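Local structure of beta sliding clamp (Streptococcus pneumoniae, 2AWA) at residues V234-F237 and Q242-F245; L149-L154 and R221-V226. The protein probably tethers DNA polymerases and other proteins to DNA, giving them processivity, by forming a ring-shaped head-to-tail homodimer around the duplex. One frame throughout, in Å; residues are numbered along the deposited sequence.

Contact 1. Residues V234-F237 and Q242-F245; sequences VEIF and QILF
I236 and F245 lie side by side on neighbouring strands of a β hairpin, 233-238 and 242-246, in the central domain, and show how a two-faced sheet packs unevenly. They form a non-hydrogen-bonded antiparallel pair; next to it F237 and L244 make the hydrogen-bonded one: F237 N reaches L244 O at 2.9 Å, and L244 N returns the bond to F237 O at 3.0 Å. L244 O also receives the CA-H of I236, with CA 3.2 Å from the oxygen.

The tight side is that of I236 and F245. L154 of helix 151-161 packs on both, T151 on V234, and the F223 ring meets that of F245. With its CG1 branch beside the backbone N (chi1 -47°), I236 runs along the F245 side chain and brings CD1 to 3.5 Å from CE2 of the ring. Its other branch, CG2, lies over one face of that ring and also meets I243 CG1 at 3.7 Å. V234 CG2 extends this apolar layer to F245 CB.

The opposite face is looser. F237 CD1 and L244 CD2 come no nearer than 4.3 Å, although both residues are buried. Beyond them the side chain of partly exposed E235 ends away from residues 242-245; its OE1 has a long, weak ion pair with R246, the next residue of that strand. E235 OE1 also lies at the edge of the F237 ring, in its plane.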
loop_
_atom_site.group_PDB
_atom_site.type_symbol
_atom_site.label_atom_id
_atom_site.label_comp_id
_atom_site.label_asym_id
_atom_site.label_seq_id
_atom_site.Cartn_x
_atom_site.Cartn_y
_atom_site.Cartn_z
ATOM N N VAL B 234 30.264 -7.401 -7.180
ATOM C CA VAL B 234 30.560 -6.027 -6.838
ATOM C C VAL B 234 31.976 -5.970 -6.250
ATOM O O VAL B 234 32.450 -6.947 -5.680
ATOM C CB VAL B 234 29.504 -5.487 -5.823
ATOM C CG1 VAL B 234 29.709 -6.083 -4.456
ATOM C CG2 VAL B 234 29.573 -3.997 -5.729
ATOM N N GLU B 235 32.632 -4.823 -6.386
ATOM C CA GLU B 235 33.950 -4.582 -5.786
ATOM C C GLU B 235 33.822 -3.711 -4.540
ATOM O O GLU B 235 33.158 -2.681 -4.587
ATOM C CB GLU B 235 34.838 -3.859 -6.771
ATOM C CG GLU B 235 34.935 -4.535 -8.096
ATOM C CD GLU B 235 36.095 -4.012 -8.921
ATOM O OE1 GLU B 235 36.273 -2.770 -8.978
ATOM O OE2 GLU B 235 36.816 -4.842 -9.523
ATOM N N ILE B 236 34.478 -4.112 -3.448
ATOM C CA ILE B 236 34.379 -3.415 -2.164
ATOM C C ILE B 236 35.701 -2.782 -1.791
ATOM O O ILE B 236 36.763 -3.412 -1.899
ATOM C CB ILE B 236 33.893 -4.356 -1.041
ATOM C CG1 ILE B 236 32.686 -5.169 -1.521
ATOM C CG2 ILE B 236 33.471 -3.547 0.219
ATOM C CD1 ILE B 236 31.960 -5.953 -0.420
ATOM N N PHE B 237 35.667 -1.513 -1.408
ATOM C CA PHE B 237 36.901 -0.826 -0.987
ATOM C C PHE B 237 36.691 -0.306 0.420
ATOM O O PHE B 237 35.606 0.161 0.742
ATOM C CB PHE B 237 37.275 0.319 -1.937
ATOM C CG PHE B 237 37.539 -0.127 -3.344
ATOM C CD1 PHE B 237 36.491 -0.500 -4.160
ATOM C CD2 PHE B 237 38.840 -0.182 -3.852
ATOM C CE1 PHE B 237 36.695 -0.929 -5.446
ATOM C CE2 PHE B 237 39.073 -0.606 -5.140
ATOM C CZ PHE B 237 38.002 -0.978 -5.955
ATOM N N GLN B 242 34.624 4.938 6.069
ATOM C CA GLN B 242 33.616 4.586 5.077
ATOM C C GLN B 242 34.007 3.380 4.235
ATOM O O GLN B 242 35.070 2.826 4.396
ATOM C CB GLN B 242 33.338 5.784 4.166
ATOM C CG GLN B 242 34.382 6.067 3.108
ATOM C CD GLN B 242 33.909 7.133 2.121
ATOM O OE1 GLN B 242 32.710 7.422 2.022
ATOM N NE2 GLN B 242 34.848 7.725 1.392
ATOM N N ILE B 243 33.131 3.001 3.317
ATOM C CA ILE B 243 33.311 1.804 2.504
ATOM C C ILE B 243 32.497 1.975 1.208
ATOM O O ILE B 243 31.416 2.552 1.221
ATOM C CB ILE B 243 32.853 0.556 3.324
ATOM C CG1 ILE B 243 33.033 -0.758 2.575
ATOM C CG2 ILE B 243 31.390 0.674 3.717
ATOM C CD1 ILE B 243 32.485 -1.927 3.403
ATOM N N LEU B 244 33.020 1.454 0.107
ATOM C CA LEU B 244 32.420 1.620 -1.212
ATOM C C LEU B 244 32.147 0.278 -1.878
ATOM O O LEU B 244 33.030 -0.562 -1.978
ATOM C CB LEU B 244 33.378 2.423 -2.094
ATOM C CG LEU B 244 33.080 2.474 -3.597
ATOM C CD1 LEU B 244 31.764 3.199 -3.819
ATOM C CD2 LEU B 244 34.209 3.146 -4.358
ATOM N N PHE B 245 30.929 0.102 -2.368
ATOM C CA PHE B 245 30.576 -1.027 -3.223
ATOM C C PHE B 245 30.402 -0.518 -4.662
ATOM O O PHE B 245 29.596 0.366 -4.901
ATOM C CB PHE B 245 29.246 -1.619 -2.749
ATOM C CG PHE B 245 29.218 -1.992 -1.292
ATOM C CD1 PHE B 245 28.968 -1.041 -0.331
ATOM C CD2 PHE B 245 29.433 -3.303 -0.892
ATOM C CE1 PHE B 245 28.928 -1.386 1.001
ATOM C CE2 PHE B 245 29.398 -3.650 0.436
ATOM C CZ PHE B 245 29.152 -2.702 1.380
#

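Contact 2. Residues L149-L154 and R221-V226; sequences LETKLL and REFSAV
L154 and F223 illustrate how one methyl-on-ring contact can join two helices distant in sequence. Helix 151-161, entered directly from strand 147-150 with E150 at its N-cap, meets helix 217-226 within the central domain; in this family such helices line the channel that encloses DNA.

The principal interaction is CH-pi. L154 CD2 stands over a face of the F223 ring, 3.6 Å from its centroid and 23° off the ring normal. The methyl is displaced toward the rim, so its nearest ring atom is F223 CZ, at 3.3 Å from CD2. F223 reaches across because CG extends anti to its own backbone N (chi1 167°), while the L154 side chain crosses it at about a right angle.

The remaining apolar contacts are longer. L154 CB lies 3.9 Å from F223 CE1, by the same rim. T151 CG2 adds a looser, oblique approach, 4.3 Å from F223 CZ. Beyond these residues, I158, F227, F245 and F252 also touch the phenylalanine, making its ring a shared element of the domain interior.

Polar interactions do not bridge the two segments directly, but they work around them. K155 NZ hydrogen-bonds to S224 O, giving the two helices a polar tie beside the apolar one; near the C-terminal end of helix 217-226, that carbonyl probably suits a positive partner. The hydroxyl of buried T151 is turned to another task: its OG1 hydrogen-bonds to I231 O and, weakly, to E232 O.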
loop_
_atom_site.group_PDB
_atom_site.type_symbol
_atom_site.label_atom_id
_atom_site.label_comp_id
_atom_site.label_asym_id
_atom_site.label_seq_id
_atom_site.Cartn_x
_atom_site.Cartn_y
_atom_site.Cartn_z
ATOM N N LEU B 149 32.923 -9.838 -4.094
ATOM C CA LEU B 149 31.952 -10.805 -3.611
ATOM C C LEU B 149 30.799 -10.895 -4.585
ATOM O O LEU B 149 30.339 -9.883 -5.145
ATOM C CB LEU B 149 31.414 -10.430 -2.215
ATOM C CG LEU B 149 32.461 -10.229 -1.117
ATOM C CD1 LEU B 149 31.844 -9.694 0.179
ATOM C CD2 LEU B 149 33.220 -11.531 -0.861
ATOM N N GLU B 150 30.345 -12.128 -4.775
ATOM C CA GLU B 150 29.112 -12.391 -5.481
ATOM C C GLU B 150 28.006 -11.624 -4.712
ATOM O O GLU B 150 27.939 -11.692 -3.491
ATOM C CB GLU B 150 28.893 -13.919 -5.547
ATOM C CG GLU B 150 27.844 -14.399 -6.549
ATOM N N THR B 151 27.195 -10.841 -5.412
ATOM C CA THR B 151 26.168 -10.026 -4.768
ATOM C C THR B 151 25.064 -10.859 -4.110
ATOM O O THR B 151 24.505 -10.456 -3.085
ATOM C CB THR B 151 25.500 -9.080 -5.765
ATOM O OG1 THR B 151 25.363 -9.760 -7.006
ATOM C CG2 THR B 151 26.341 -7.884 -6.010
ATOM N N LYS B 152 24.751 -12.020 -4.673
ATOM C CA LYS B 152 23.708 -12.857 -4.088
ATOM C C LYS B 152 24.143 -13.368 -2.694
ATOM O O LYS B 152 23.299 -13.559 -1.803
ATOM C CB LYS B 152 23.250 -13.969 -5.050
ATOM C CG LYS B 152 23.554 -15.411 -4.667
ATOM C CD LYS B 152 22.984 -16.384 -5.744
ATOM C CE LYS B 152 23.592 -17.783 -5.642
ATOM N NZ LYS B 152 23.237 -18.672 -6.792
ATOM N N LEU B 153 25.453 -13.529 -2.505
ATOM C CA LEU B 153 26.033 -13.897 -1.210
ATOM C C LEU B 153 25.881 -12.779 -0.165
ATOM O O LEU B 153 25.520 -13.026 0.983
ATOM C CB LEU B 153 27.509 -14.270 -1.416
ATOM C CG LEU B 153 28.488 -14.547 -0.266
ATOM C CD1 LEU B 153 29.698 -15.277 -0.788
ATOM C CD2 LEU B 153 28.944 -13.255 0.393
ATOM N N LEU B 154 26.198 -11.554 -0.564
ATOM C CA LEU B 154 26.010 -10.381 0.288
ATOM C C LEU B 154 24.549 -10.190 0.670
ATOM O O LEU B 154 24.237 -10.033 1.854
ATOM C CB LEU B 154 26.470 -9.116 -0.421
ATOM C CG LEU B 154 27.642 -8.345 0.146
ATOM C CD1 LEU B 154 28.863 -8.574 -0.696
ATOM C CD2 LEU B 154 27.301 -6.862 0.142
ATOM N N ARG B 221 20.398 -2.553 3.885
ATOM C CA ARG B 221 19.101 -2.728 3.230
ATOM C C ARG B 221 19.063 -1.970 1.903
ATOM O O ARG B 221 18.494 -2.452 0.940
ATOM C CB ARG B 221 17.931 -2.254 4.097
ATOM C CG ARG B 221 17.749 -2.930 5.454
ATOM C CD ARG B 221 17.631 -4.441 5.339
ATOM N NE ARG B 221 16.847 -5.014 6.441
ATOM C CZ ARG B 221 16.612 -6.318 6.616
ATOM N NH1 ARG B 221 17.107 -7.226 5.782
ATOM N NH2 ARG B 221 15.875 -6.714 7.646
ATOM N N GLU B 222 19.657 -0.788 1.839
ATOM C CA GLU B 222 19.706 -0.069 0.579
ATOM C C GLU B 222 20.630 -0.747 -0.419
ATOM O O GLU B 222 20.359 -0.724 -1.619
ATOM C CB GLU B 222 20.145 1.388 0.760
ATOM C CG GLU B 222 19.136 2.282 1.454
ATOM C CD GLU B 222 17.753 2.286 0.827
ATOM O OE1 GLU B 222 17.610 1.966 -0.369
ATOM O OE2 GLU B 222 16.794 2.625 1.547
ATOM N N PHE B 223 21.726 -1.328 0.061
ATOM C CA PHE B 223 22.616 -2.062 -0.816
ATOM C C PHE B 223 21.827 -3.094 -1.603
ATOM O O PHE B 223 22.007 -3.229 -2.816
ATOM C CB PHE B 223 23.732 -2.768 -0.039
ATOM C CG PHE B 223 24.463 -3.765 -0.864
ATOM C CD1 PHE B 223 23.980 -5.046 -1.016
ATOM C CD2 PHE B 223 25.573 -3.396 -1.567
ATOM C CE1 PHE B 223 24.622 -5.941 -1.835
ATOM C CE2 PHE B 223 26.202 -4.278 -2.373
ATOM C CZ PHE B 223 25.722 -5.555 -2.507
ATOM N N SER B 224 20.959 -3.835 -0.913
ATOM C CA SER B 224 20.177 -4.885 -1.582
ATOM C C SER B 224 19.191 -4.323 -2.606
ATOM O O SER B 224 18.932 -4.958 -3.622
ATOM C CB SER B 224 19.426 -5.748 -0.573
ATOM O OG SER B 224 20.300 -6.353 0.353
ATOM N N ALA B 225 18.652 -3.137 -2.338
ATOM C CA ALA B 225 17.773 -2.437 -3.289
ATOM C C ALA B 225 18.518 -1.751 -4.457
ATOM O O ALA B 225 17.972 -1.612 -5.538
ATOM C CB ALA B 225 16.941 -1.417 -2.566
ATOM N N VAL B 226 19.749 -1.322 -4.249
ATOM C CA VAL B 226 20.465 -0.589 -5.274
ATOM C C VAL B 226 21.028 -1.538 -6.305
ATOM O O VAL B 226 20.989 -1.269 -7.493
ATOM C CB VAL B 226 21.568 0.298 -4.652
ATOM C CG1 VAL B 226 22.574 0.752 -5.683
ATOM C CG2 VAL B 226 20.909 1.518 -3.970
#

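Both contacts are buried in the central domain, yet they differ in chemistry. Contact 1 unites sequence neighbours within a sheet, where the backbone provides the polar bonds; contact 2 brings together elements 67 residues apart through side chains alone. The two meet on the face of the sheet that carries I236 and F245, toward the helices: F245 CD2 packs 3.7 Å from F223 CE2, and L154 CD2 lies 3.8 Å from F245 CE2. Strand 147-150 completes the join as the neighbour of strand 233-238, with V234 N probably hydrogen-bonded to L149 O. One continuous apolar layer thus serves both pairings, whereas the outer side of the hairpin in contact 1 includes partly exposed E235.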